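Side-chain contacts in stress response kinase A (Escherichia coli, PDB 1ZYL), which phosphorylates itself and other proteins on serine and threonine at the expense of ATP and probably counters stress linked to reactive oxygen species: residues Leu233-Lys238 with Arg242-Thr247; Glu250-Glu253 with Glu257-Thr260; Leu265-Arg270 with Ile311-Val316. All coordinates share one frame; numbering follows the deposited sequence.

Contact 1: Leu233-Lys238 with Arg242-Thr247; sequences LLNGDK and RMQLET
Gln244 reaches from helix 238-252 to the loop before it and grips Asn235 with both ends of its amide. Its OE1 accepts from the backbone N of Asn235 at 2.9 Å. This bond lies in the carbonyl plane, on a lone pair, and is fairly straight at 159°. On the other end, NE2 of Gln244 donates to OD1 of Asn235 at 3.0 Å. Here the donor stands above the carbonyl plane of the asparagine, and the two amide planes are 37° apart. A weak bond from the same NE2 to Asn235 O adds a third link. The Gln244 chain is extended beyond CG (chi2 177°), which carries the amide out to the loop, and it lies roughly square to the Asn235 side chain. The Leu234 and Gln244 side chains run alongside each other, pointing opposite ways. CD1 of Leu234 packs on CB of Leu245 at 4.2 Å. With an alanine at Gln244, the backbone N-H of Asn235 would probably lose this acceptor, and the side-chain amide of Asn235 would be freer to turn. Asp237 is the N-cap of the helix, its OD2 bonded to Glu240 N. Lys238 O then takes a weak bond from Arg242 N in the first turn. Ile263, in the loop before helix 266-283, touches Leu245. Helix 119-136 flanks the contact, with Leu129 against Leu233 and Met122 against Gln244.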
ATOM      1  N   LEU A 233      -3.935 -11.079  -1.799  1.00 21.97           N
ATOM      2  CA  LEU A 233      -5.295 -11.513  -1.505  1.00 21.65           C
ATOM      3  C   LEU A 233      -5.354 -12.975  -1.075  1.00 23.50           C
ATOM      4  O   LEU A 233      -6.130 -13.333  -0.197  1.00 26.91           O
ATOM      5  CB  LEU A 233      -6.206 -11.298  -2.726  1.00 17.61           C
ATOM      6  CG  LEU A 233      -6.559  -9.864  -3.163  1.00 16.64           C
ATOM      7  CD1 LEU A 233      -7.370  -9.896  -4.442  1.00 15.92           C
ATOM      8  CD2 LEU A 233      -7.349  -9.157  -2.081  1.00 14.61           C
ATOM      9  N   LEU A 234      -4.525 -13.816  -1.682  1.00 24.31           N
ATOM     10  CA  LEU A 234      -4.526 -15.239  -1.379  1.00 25.45           C
ATOM     11  C   LEU A 234      -4.385 -15.547   0.098  1.00 27.65           C
ATOM     12  O   LEU A 234      -3.628 -14.897   0.807  1.00 28.33           O
ATOM     13  CB  LEU A 234      -3.407 -15.935  -2.136  1.00 26.16           C
ATOM     14  CG  LEU A 234      -3.146 -15.521  -3.582  1.00 26.45           C
ATOM     15  CD1 LEU A 234      -2.354 -16.647  -4.228  1.00 25.76           C
ATOM     16  CD2 LEU A 234      -4.443 -15.267  -4.350  1.00 24.58           C
ATOM     17  N   ASN A 235      -5.113 -16.557   0.557  1.00 29.07           N
ATOM     18  CA  ASN A 235      -5.067 -16.949   1.956  1.00 31.31           C
ATOM     19  C   ASN A 235      -5.465 -18.408   2.131  1.00 32.12           C
ATOM     20  O   ASN A 235      -6.398 -18.877   1.482  1.00 33.93           O
ATOM     21  CB  ASN A 235      -6.015 -16.077   2.768  1.00 32.42           C
ATOM     22  CG  ASN A 235      -7.460 -16.259   2.358  1.00 36.05           C
ATOM     23  OD1 ASN A 235      -7.848 -15.900   1.253  1.00 38.16           O
ATOM     24  ND2 ASN A 235      -8.261 -16.828   3.247  1.00 37.77           N
ATOM     25  N   GLY A 236      -4.758 -19.126   3.001  1.00 32.12           N
ATOM     26  CA  GLY A 236      -5.095 -20.519   3.246  1.00 32.76           C
ATOM     27  C   GLY A 236      -4.006 -21.515   2.918  1.00 33.14           C
ATOM     28  O   GLY A 236      -2.839 -21.150   2.791  1.00 32.85           O
ATOM     29  N   ASP A 237      -4.383 -22.783   2.788  1.00 33.39           N
ATOM     30  CA  ASP A 237      -3.401 -23.802   2.461  1.00 34.31           C
ATOM     31  C   ASP A 237      -3.057 -23.673   0.978  1.00 34.16           C
ATOM     32  O   ASP A 237      -3.743 -22.969   0.230  1.00 32.18           O
ATOM     33  CB  ASP A 237      -3.938 -25.209   2.782  1.00 36.78           C
ATOM     34  CG  ASP A 237      -4.958 -25.704   1.773  1.00 39.74           C
ATOM     35  OD1 ASP A 237      -5.377 -26.882   1.871  1.00 40.27           O
ATOM     36  OD2 ASP A 237      -5.340 -24.922   0.883  1.00 41.64           O
ATOM     37  N   LYS A 238      -1.989 -24.345   0.562  1.00 33.74           N
ATOM     38  CA  LYS A 238      -1.546 -24.295  -0.822  1.00 33.41           C
ATOM     39  C   LYS A 238      -2.691 -24.478  -1.817  1.00 34.14           C
ATOM     40  O   LYS A 238      -2.865 -23.659  -2.727  1.00 34.26           O
ATOM     41  CB  LYS A 238      -0.460 -25.357  -1.074  1.00 32.01           C
ATOM     42  CG  LYS A 238       0.827 -25.166  -0.257  1.00 33.83           C
ATOM     43  CD  LYS A 238       0.990 -26.227   0.845  1.00 34.80           C
ATOM     44  CE  LYS A 238      -0.122 -26.160   1.898  1.00 31.72           C
ATOM     45  NZ  LYS A 238      -0.192 -27.399   2.707  1.00 23.95           N
ATOM     46  N   ARG A 242      -4.561 -22.175  -4.590  1.00 31.37           N
ATOM     47  CA  ARG A 242      -4.467 -22.565  -5.985  1.00 32.62           C
ATOM     48  C   ARG A 242      -5.791 -22.246  -6.658  1.00 33.33           C
ATOM     49  O   ARG A 242      -5.820 -21.843  -7.817  1.00 34.81           O
ATOM     50  CB  ARG A 242      -4.188 -24.060  -6.141  1.00 32.17           C
ATOM     51  CG  ARG A 242      -4.178 -24.490  -7.590  1.00 33.13           C
ATOM     52  CD  ARG A 242      -4.141 -25.985  -7.750  1.00 38.15           C
ATOM     53  NE  ARG A 242      -4.299 -26.345  -9.156  1.00 44.59           N
ATOM     54  CZ  ARG A 242      -4.402 -27.591  -9.610  1.00 46.48           C
ATOM     55  NH1 ARG A 242      -4.545 -27.818 -10.916  1.00 44.54           N
ATOM     56  NH2 ARG A 242      -4.367 -28.609  -8.754  1.00 46.95           N
ATOM     57  N   MET A 243      -6.892 -22.419  -5.934  1.00 33.22           N
ATOM     58  CA  MET A 243      -8.182 -22.158  -6.536  1.00 34.85           C
ATOM     59  C   MET A 243      -8.585 -20.698  -6.484  1.00 35.38           C
ATOM     60  O   MET A 243      -9.259 -20.227  -7.399  1.00 37.45           O
ATOM     61  CB  MET A 243      -9.264 -23.021  -5.896  1.00 36.59           C
ATOM     62  CG  MET A 243      -9.703 -22.571  -4.535  1.00 39.77           C
ATOM     63  SD  MET A 243     -11.478 -22.563  -4.477  1.00 40.58           S
ATOM     64  CE  MET A 243     -11.778 -20.918  -5.079  1.00 39.32           C
ATOM     65  N   GLN A 244      -8.184 -19.982  -5.432  1.00 34.05           N
ATOM     66  CA  GLN A 244      -8.527 -18.561  -5.325  1.00 32.01           C
ATOM     67  C   GLN A 244      -7.841 -17.846  -6.468  1.00 31.24           C
ATOM     68  O   GLN A 244      -8.460 -17.086  -7.210  1.00 30.68           O
ATOM     69  CB  GLN A 244      -8.021 -17.951  -4.024  1.00 30.93           C
ATOM     70  CG  GLN A 244      -8.384 -18.711  -2.793  1.00 32.60           C
ATOM     71  CD  GLN A 244      -7.797 -18.078  -1.555  1.00 34.13           C
ATOM     72  OE1 GLN A 244      -6.745 -17.435  -1.613  1.00 36.67           O
ATOM     73  NE2 GLN A 244      -8.463 -18.264  -0.419  1.00 33.70           N
ATOM     74  N   LEU A 245      -6.548 -18.094  -6.604  1.00 30.39           N
ATOM     75  CA  LEU A 245      -5.801 -17.464  -7.671  1.00 30.96           C
ATOM     76  C   LEU A 245      -6.492 -17.804  -8.981  1.00 31.75           C
ATOM     77  O   LEU A 245      -6.824 -16.932  -9.779  1.00 33.22           O
ATOM     78  CB  LEU A 245      -4.359 -17.972  -7.692  1.00 27.91           C
ATOM     79  CG  LEU A 245      -3.508 -17.285  -8.758  1.00 26.01           C
ATOM     80  CD1 LEU A 245      -3.699 -15.780  -8.654  1.00 23.33           C
ATOM     81  CD2 LEU A 245      -2.049 -17.663  -8.583  1.00 24.87           C
ATOM     82  N   GLU A 246      -6.719 -19.089  -9.187  1.00 31.38           N
ATOM     83  CA  GLU A 246      -7.366 -19.549 -10.393  1.00 30.56           C
ATOM     84  C   GLU A 246      -8.714 -18.835 -10.553  1.00 29.85           C
ATOM     85  O   GLU A 246      -9.103 -18.468 -11.665  1.00 30.07           O
ATOM     86  CB  GLU A 246      -7.543 -21.066 -10.291  1.00 31.92           C
ATOM     87  CG  GLU A 246      -7.954 -21.787 -11.563  1.00 34.53           C
ATOM     88  CD  GLU A 246      -7.765 -23.303 -11.451  1.00 35.39           C
ATOM     89  OE1 GLU A 246      -8.359 -24.051 -12.258  1.00 36.69           O
ATOM     90  OE2 GLU A 246      -7.011 -23.746 -10.559  1.00 33.07           O
ATOM     91  N   THR A 247      -9.399 -18.600  -9.438  1.00 27.95           N
ATOM     92  CA  THR A 247     -10.719 -17.969  -9.454  1.00 28.46           C
ATOM     93  C   THR A 247     -10.760 -16.464  -9.690  1.00 30.27           C
ATOM     94  O   THR A 247     -11.553 -15.979 -10.502  1.00 30.46           O
ATOM     95  CB  THR A 247     -11.489 -18.270  -8.147  1.00 27.18           C
ATOM     96  OG1 THR A 247     -11.856 -19.651  -8.122  1.00 24.66           O
ATOM     97  CG2 THR A 247     -12.744 -17.424  -8.051  1.00 27.03           C
TER

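Contact 2: Glu250-Glu253 with Glu257-Thr260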
ATOM      1  N   GLU A 250     -10.159 -15.579 -13.289  1.00 34.63           N
ATOM      2  CA  GLU A 250     -11.267 -15.853 -14.193  1.00 35.80           C
ATOM      3  C   GLU A 250     -12.252 -14.695 -14.162  1.00 35.53           C
ATOM      4  O   GLU A 250     -12.912 -14.399 -15.162  1.00 36.24           O
ATOM      5  CB  GLU A 250     -11.982 -17.143 -13.794  1.00 38.65           C
ATOM      6  CG  GLU A 250     -13.052 -17.566 -14.783  1.00 42.21           C
ATOM      7  CD  GLU A 250     -12.470 -17.893 -16.143  1.00 45.61           C
ATOM      8  OE1 GLU A 250     -13.251 -18.144 -17.087  1.00 46.74           O
ATOM      9  OE2 GLU A 250     -11.225 -17.902 -16.265  1.00 47.12           O
ATOM     10  N   ALA A 251     -12.356 -14.045 -13.007  1.00 33.66           N
ATOM     11  CA  ALA A 251     -13.251 -12.904 -12.864  1.00 33.24           C
ATOM     12  C   ALA A 251     -12.525 -11.663 -13.363  1.00 31.94           C
ATOM     13  O   ALA A 251     -13.077 -10.849 -14.098  1.00 32.88           O
ATOM     14  CB  ALA A 251     -13.653 -12.729 -11.409  1.00 33.29           C
ATOM     15  N   TYR A 252     -11.272 -11.540 -12.956  1.00 30.26           N
ATOM     16  CA  TYR A 252     -10.441 -10.424 -13.352  1.00 30.37           C
ATOM     17  C   TYR A 252     -10.425 -10.286 -14.869  1.00 30.33           C
ATOM     18  O   TYR A 252     -10.658  -9.199 -15.396  1.00 30.86           O
ATOM     19  CB  TYR A 252      -9.019 -10.640 -12.813  1.00 29.43           C
ATOM     20  CG  TYR A 252      -8.006  -9.569 -13.165  1.00 27.42           C
ATOM     21  CD1 TYR A 252      -7.326  -9.587 -14.389  1.00 25.51           C
ATOM     22  CD2 TYR A 252      -7.698  -8.561 -12.260  1.00 25.42           C
ATOM     23  CE1 TYR A 252      -6.357  -8.626 -14.694  1.00 22.14           C
ATOM     24  CE2 TYR A 252      -6.736  -7.596 -12.557  1.00 23.34           C
ATOM     25  CZ  TYR A 252      -6.069  -7.633 -13.768  1.00 21.24           C
ATOM     26  OH  TYR A 252      -5.121  -6.677 -14.039  1.00 16.80           O
ATOM     27  N   GLU A 253     -10.174 -11.387 -15.569  1.00 30.32           N
ATOM     28  CA  GLU A 253     -10.108 -11.355 -17.030  1.00 31.26           C
ATOM     29  C   GLU A 253     -11.345 -10.836 -17.770  1.00 31.49           C
ATOM     30  O   GLU A 253     -11.301 -10.650 -18.990  1.00 30.03           O
ATOM     31  CB  GLU A 253      -9.722 -12.731 -17.581  1.00 30.00           C
ATOM     32  CG  GLU A 253      -8.387 -13.221 -17.052  1.00 31.87           C
ATOM     33  CD  GLU A 253      -7.569 -13.964 -18.078  1.00 32.14           C
ATOM     34  OE1 GLU A 253      -8.064 -14.970 -18.636  1.00 34.06           O
ATOM     35  OE2 GLU A 253      -6.423 -13.541 -18.320  1.00 31.28           O
ATOM     36  N   GLU A 257      -7.047  -8.660 -19.374  1.00 32.68           N
ATOM     37  CA  GLU A 257      -6.417  -9.949 -19.513  1.00 35.27           C
ATOM     38  C   GLU A 257      -5.282  -9.967 -18.500  1.00 35.30           C
ATOM     39  O   GLU A 257      -4.652  -8.939 -18.239  1.00 36.97           O
ATOM     40  CB  GLU A 257      -5.877 -10.138 -20.928  1.00 38.27           C
ATOM     41  CG  GLU A 257      -5.387 -11.558 -21.182  1.00 46.61           C
ATOM     42  CD  GLU A 257      -4.706 -11.728 -22.528  1.00 50.88           C
ATOM     43  OE1 GLU A 257      -4.185 -12.836 -22.792  1.00 52.10           O
ATOM     44  OE2 GLU A 257      -4.690 -10.758 -23.320  1.00 53.52           O
ATOM     45  N   PHE A 258      -5.047 -11.130 -17.904  1.00 33.71           N
ATOM     46  CA  PHE A 258      -3.981 -11.282 -16.921  1.00 30.69           C
ATOM     47  C   PHE A 258      -2.862 -12.103 -17.539  1.00 29.87           C
ATOM     48  O   PHE A 258      -3.107 -13.088 -18.224  1.00 30.35           O
ATOM     49  CB  PHE A 258      -4.497 -11.986 -15.662  1.00 27.88           C
ATOM     50  CG  PHE A 258      -3.457 -12.141 -14.587  1.00 26.79           C
ATOM     51  CD1 PHE A 258      -3.114 -13.400 -14.107  1.00 26.17           C
ATOM     52  CD2 PHE A 258      -2.805 -11.027 -14.061  1.00 25.84           C
ATOM     53  CE1 PHE A 258      -2.136 -13.548 -13.122  1.00 24.48           C
ATOM     54  CE2 PHE A 258      -1.826 -11.166 -13.076  1.00 23.84           C
ATOM     55  CZ  PHE A 258      -1.492 -12.427 -12.609  1.00 22.71           C
ATOM     56  N   ASP A 259      -1.631 -11.690 -17.303  1.00 30.25           N
ATOM     57  CA  ASP A 259      -0.496 -12.411 -17.832  1.00 30.98           C
ATOM     58  C   ASP A 259      -0.033 -13.408 -16.773  1.00 30.77           C
ATOM     59  O   ASP A 259       0.637 -13.040 -15.812  1.00 32.17           O
ATOM     60  CB  ASP A 259       0.624 -11.442 -18.161  1.00 34.56           C
ATOM     61  CG  ASP A 259       1.201 -11.689 -19.518  1.00 39.78           C
ATOM     62  OD1 ASP A 259       0.512 -11.350 -20.508  1.00 43.54           O
ATOM     63  OD2 ASP A 259       2.330 -12.235 -19.593  1.00 41.61           O
ATOM     64  N   THR A 260      -0.398 -14.669 -16.959  1.00 28.19           N
ATOM     65  CA  THR A 260      -0.051 -15.718 -16.022  1.00 26.18           C
ATOM     66  C   THR A 260       1.416 -15.675 -15.575  1.00 24.64           C
ATOM     67  O   THR A 260       1.727 -15.953 -14.414  1.00 24.74           O
ATOM     68  CB  THR A 260      -0.359 -17.093 -16.633  1.00 27.20           C
ATOM     69  OG1 THR A 260      -1.577 -17.013 -17.380  1.00 29.12           O
ATOM     70  CG2 THR A 260      -0.537 -18.133 -15.545  1.00 26.83           C
TER
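Glu253 turns its carboxylate back to the chain that follows helix 238-252 and takes the backbone N-H of Phe258. The bond from Phe258 N to Glu253 OE2 is 2.8 Å long and nearly straight at 168°. It uses the anti lone pair of OE2, the one directed away from the other oxygen. A bend at chi2 (-142°) shapes the glutamate chain for this reach. The OE2 of Glu253 lies 3.6 Å from CG of Glu257, so the oxygen also rests against an aliphatic part of that side chain. Tyr252 and Phe258 make the second half of the contact. CG anti to the backbone N in both (chi1 179° in Tyr252) sets the rings where the edge of Phe258 meets the face of Tyr252. This is a T-shaped stack, with the ring centroids of Tyr252 and Phe258 5.9 Å apart. CB of Phe258 also packs against CD1 of Tyr252 at 3.9 Å, while Glu257 O lies at the tyrosine edge. Phe258 continues the packing to Val227, before helix 228-231, and to Ile263, before helix 266-283. The Tyr252 hydroxyl is hydrogen-bonded to ND1 of His133. That histidine belongs to helix 119-136, where Leu129 also touches the tyrosine.

Contact 3: Leu265-Arg270 with Ile311-Val316; sequences LIEPLR and IEQAKV
Two helices of the C-terminal lobe, 266-283 and 300-316, meet here in a nearly antiparallel pair. Glu267, Gln313 and Val316 carry most of the contact. The segments 266-270 and 311-316 run at 166° to each other, with axes 10.2 Å apart at closest approach. CG1 of Val316 lies against the carboxylate end of Glu267, 3.6 Å from OE2 and 3.7 Å from CD. CG1 stands anti to the backbone N of Val316, and the bond from CA to CB of this valine points toward the other helix. The glutamate chain is bent at chi2 (-49°), which brings its carboxylate across the valine. Gln313 comes in across the same glutamate. NE2 of Gln313 lies 3.6 Å from Glu267 OE2, a polar approach too long to be counted as a bond. The carboxylate and amide planes are 38° apart. In this kinase-like fold of the phosphotransferase family the C-terminal lobe is largely helical, and the start of helix 266-283 lies beside the end of helix 300-316. Arg270 sits one turn on from Glu267, and CD of Arg270 is 3.7 Å from NE2 of Gln313. Gln313 also touches Ala271 and Leu274 of helix 266-283. Leu181 of helix 171-188 packs on Gln313. Trp231 touches Arg270, and Leu317, just past helix 300-316, touches Glu267 and Pro268.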
ATOM      1  N   LEU A 265       6.526 -13.288 -10.311  1.00 18.98           N
ATOM      2  CA  LEU A 265       7.026 -12.090  -9.659  1.00 19.46           C
ATOM      3  C   LEU A 265       6.543 -11.965  -8.206  1.00 20.81           C
ATOM      4  O   LEU A 265       6.937 -11.023  -7.511  1.00 20.67           O
ATOM      5  CB  LEU A 265       6.546 -10.855 -10.420  1.00 19.04           C
ATOM      6  CG  LEU A 265       6.705 -10.763 -11.937  1.00 19.74           C
ATOM      7  CD1 LEU A 265       5.948  -9.543 -12.456  1.00 19.53           C
ATOM      8  CD2 LEU A 265       8.170 -10.656 -12.295  1.00 21.79           C
ATOM      9  N   ILE A 266       5.700 -12.890  -7.736  1.00 20.95           N
ATOM     10  CA  ILE A 266       5.170 -12.763  -6.376  1.00 22.16           C
ATOM     11  C   ILE A 266       6.189 -12.881  -5.250  1.00 20.13           C
ATOM     12  O   ILE A 266       6.234 -12.028  -4.375  1.00 20.47           O
ATOM     13  CB  ILE A 266       4.003 -13.752  -6.085  1.00 24.58           C
ATOM     14  CG1 ILE A 266       4.481 -15.179  -6.256  1.00 30.12           C
ATOM     15  CG2 ILE A 266       2.826 -13.480  -7.012  1.00 21.36           C
ATOM     16  CD1 ILE A 266       3.489 -16.209  -5.755  1.00 37.23           C
ATOM     17  N   GLU A 267       7.009 -13.921  -5.250  1.00 19.51           N
ATOM     18  CA  GLU A 267       7.986 -14.047  -4.183  1.00 19.69           C
ATOM     19  C   GLU A 267       8.926 -12.851  -4.206  1.00 19.55           C
ATOM     20  O   GLU A 267       9.396 -12.403  -3.164  1.00 20.61           O
ATOM     21  CB  GLU A 267       8.731 -15.376  -4.284  1.00 19.88           C
ATOM     22  CG  GLU A 267       7.791 -16.562  -4.082  1.00 18.92           C
ATOM     23  CD  GLU A 267       6.906 -16.412  -2.834  1.00 21.37           C
ATOM     24  OE1 GLU A 267       5.737 -16.873  -2.871  1.00 19.71           O
ATOM     25  OE2 GLU A 267       7.376 -15.842  -1.817  1.00 20.49           O
ATOM     26  N   PRO A 268       9.238 -12.330  -5.398  1.00 19.26           N
ATOM     27  CA  PRO A 268      10.121 -11.166  -5.349  1.00 19.51           C
ATOM     28  C   PRO A 268       9.373  -9.956  -4.779  1.00 20.82           C
ATOM     29  O   PRO A 268       9.952  -9.141  -4.069  1.00 22.49           O
ATOM     30  CB  PRO A 268      10.523 -10.986  -6.803  1.00 18.27           C
ATOM     31  CG  PRO A 268      10.651 -12.397  -7.249  1.00 19.18           C
ATOM     32  CD  PRO A 268       9.380 -13.021  -6.690  1.00 19.77           C
ATOM     33  N   LEU A 269       8.080  -9.840  -5.073  1.00 21.92           N
ATOM     34  CA  LEU A 269       7.295  -8.713  -4.556  1.00 21.35           C
ATOM     35  C   LEU A 269       7.166  -8.793  -3.045  1.00 20.62           C
ATOM     36  O   LEU A 269       7.296  -7.785  -2.349  1.00 22.28           O
ATOM     37  CB  LEU A 269       5.894  -8.681  -5.177  1.00 20.64           C
ATOM     38  CG  LEU A 269       5.838  -8.304  -6.652  1.00 20.77           C
ATOM     39  CD1 LEU A 269       4.422  -8.419  -7.145  1.00 21.77           C
ATOM     40  CD2 LEU A 269       6.363  -6.904  -6.843  1.00 19.94           C
ATOM     41  N   ARG A 270       6.904  -9.995  -2.544  1.00 19.34           N
ATOM     42  CA  ARG A 270       6.765 -10.207  -1.112  1.00 18.37           C
ATOM     43  C   ARG A 270       8.104  -9.875  -0.430  1.00 18.73           C
ATOM     44  O   ARG A 270       8.137  -9.213   0.617  1.00 18.15           O
ATOM     45  CB  ARG A 270       6.347 -11.655  -0.845  1.00 17.59           C
ATOM     46  CG  ARG A 270       6.360 -12.052   0.628  1.00 18.71           C
ATOM     47  CD  ARG A 270       6.041 -13.522   0.788  1.00 17.95           C
ATOM     48  NE  ARG A 270       4.618 -13.819   0.633  1.00 19.56           N
ATOM     49  CZ  ARG A 270       4.137 -14.735  -0.203  1.00 20.82           C
ATOM     50  NH1 ARG A 270       2.833 -14.957  -0.277  1.00 18.62           N
ATOM     51  NH2 ARG A 270       4.961 -15.420  -0.985  1.00 22.04           N
ATOM     52  N   ILE A 311      16.593 -14.754   5.393  1.00 24.70           N
ATOM     53  CA  ILE A 311      17.275 -15.970   4.963  1.00 25.64           C
ATOM     54  C   ILE A 311      16.291 -16.999   4.407  1.00 28.28           C
ATOM     55  O   ILE A 311      16.586 -17.699   3.433  1.00 29.67           O
ATOM     56  CB  ILE A 311      18.068 -16.609   6.130  1.00 25.24           C
ATOM     57  CG1 ILE A 311      19.321 -15.773   6.409  1.00 24.66           C
ATOM     58  CG2 ILE A 311      18.438 -18.064   5.795  1.00 24.01           C
ATOM     59  CD1 ILE A 311      20.261 -16.374   7.410  1.00 22.64           C
ATOM     60  N   GLU A 312      15.116 -17.093   5.023  1.00 29.50           N
ATOM     61  CA  GLU A 312      14.110 -18.043   4.568  1.00 30.27           C
ATOM     62  C   GLU A 312      13.529 -17.666   3.201  1.00 30.77           C
ATOM     63  O   GLU A 312      13.265 -18.538   2.370  1.00 30.18           O
ATOM     64  CB  GLU A 312      12.989 -18.152   5.597  1.00 30.78           C
ATOM     65  CG  GLU A 312      12.844 -19.545   6.168  1.00 33.95           C
ATOM     66  CD  GLU A 312      12.929 -20.614   5.089  1.00 36.80           C
ATOM     67  OE1 GLU A 312      12.166 -20.528   4.099  1.00 36.07           O
ATOM     68  OE2 GLU A 312      13.765 -21.537   5.235  1.00 37.83           O
ATOM     69  N   GLN A 313      13.346 -16.367   2.971  1.00 30.38           N
ATOM     70  CA  GLN A 313      12.800 -15.878   1.706  1.00 28.81           C
ATOM     71  C   GLN A 313      13.700 -16.183   0.525  1.00 26.31           C
ATOM     72  O   GLN A 313      13.211 -16.483  -0.559  1.00 26.17           O
ATOM     73  CB  GLN A 313      12.543 -14.365   1.765  1.00 29.68           C
ATOM     74  CG  GLN A 313      11.096 -13.999   2.041  1.00 29.86           C
ATOM     75  CD  GLN A 313      10.161 -14.467   0.942  1.00 29.75           C
ATOM     76  OE1 GLN A 313      10.278 -14.038  -0.198  1.00 28.08           O
ATOM     77  NE2 GLN A 313       9.227 -15.348   1.283  1.00 29.63           N
ATOM     78  N   ALA A 314      15.010 -16.099   0.726  1.00 24.01           N
ATOM     79  CA  ALA A 314      15.939 -16.384  -0.365  1.00 24.72           C
ATOM     80  C   ALA A 314      15.828 -17.855  -0.787  1.00 25.15           C
ATOM     81  O   ALA A 314      16.024 -18.190  -1.957  1.00 23.17           O
ATOM     82  CB  ALA A 314      17.368 -16.049   0.050  1.00 22.06           C
ATOM     83  N   LYS A 315      15.499 -18.727   0.161  1.00 25.78           N
ATOM     84  CA  LYS A 315      15.355 -20.142  -0.146  1.00 28.70           C
ATOM     85  C   LYS A 315      14.092 -20.394  -0.968  1.00 28.87           C
ATOM     86  O   LYS A 315      14.035 -21.318  -1.781  1.00 28.31           O
ATOM     87  CB  LYS A 315      15.331 -20.957   1.146  1.00 30.87           C
ATOM     88  CG  LYS A 315      16.662 -20.924   1.881  1.00 33.71           C
ATOM     89  CD  LYS A 315      16.627 -21.692   3.186  1.00 34.57           C
ATOM     90  CE  LYS A 315      17.965 -21.586   3.908  1.00 36.63           C
ATOM     91  NZ  LYS A 315      17.887 -22.127   5.297  1.00 38.56           N
ATOM     92  N   VAL A 316      13.083 -19.560  -0.755  1.00 29.25           N
ATOM     93  CA  VAL A 316      11.830 -19.676  -1.483  1.00 30.04           C
ATOM     94  C   VAL A 316      12.057 -19.247  -2.925  1.00 31.91           C
ATOM     95  O   VAL A 316      11.379 -19.710  -3.842  1.00 30.50           O
ATOM     96  CB  VAL A 316      10.757 -18.775  -0.853  1.00 30.45           C
ATOM     97  CG1 VAL A 316       9.478 -18.820  -1.665  1.00 29.96           C
ATOM     98  CG2 VAL A 316      10.498 -19.219   0.573  1.00 30.64           C
TER

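The three contacts follow one another along the chain, and none nests in or crosses another. Contact 1 comes first and folds the loop after helix 228-231 against the middle of helix 238-252, across the first turn of that helix. Contact 2 takes over at the far end of that helix and folds the following loop back on it. The two centres are 14 Å apart, and both touch helix 119-136. The chain then enters helix 266-283. Contact 3 closes a much longer, mostly helical loop of 40 residues, bringing helix 300-316 back beside the start of helix 266-283. It does not touch the other two, though its nearest atoms come within about 6 Å of contact 1.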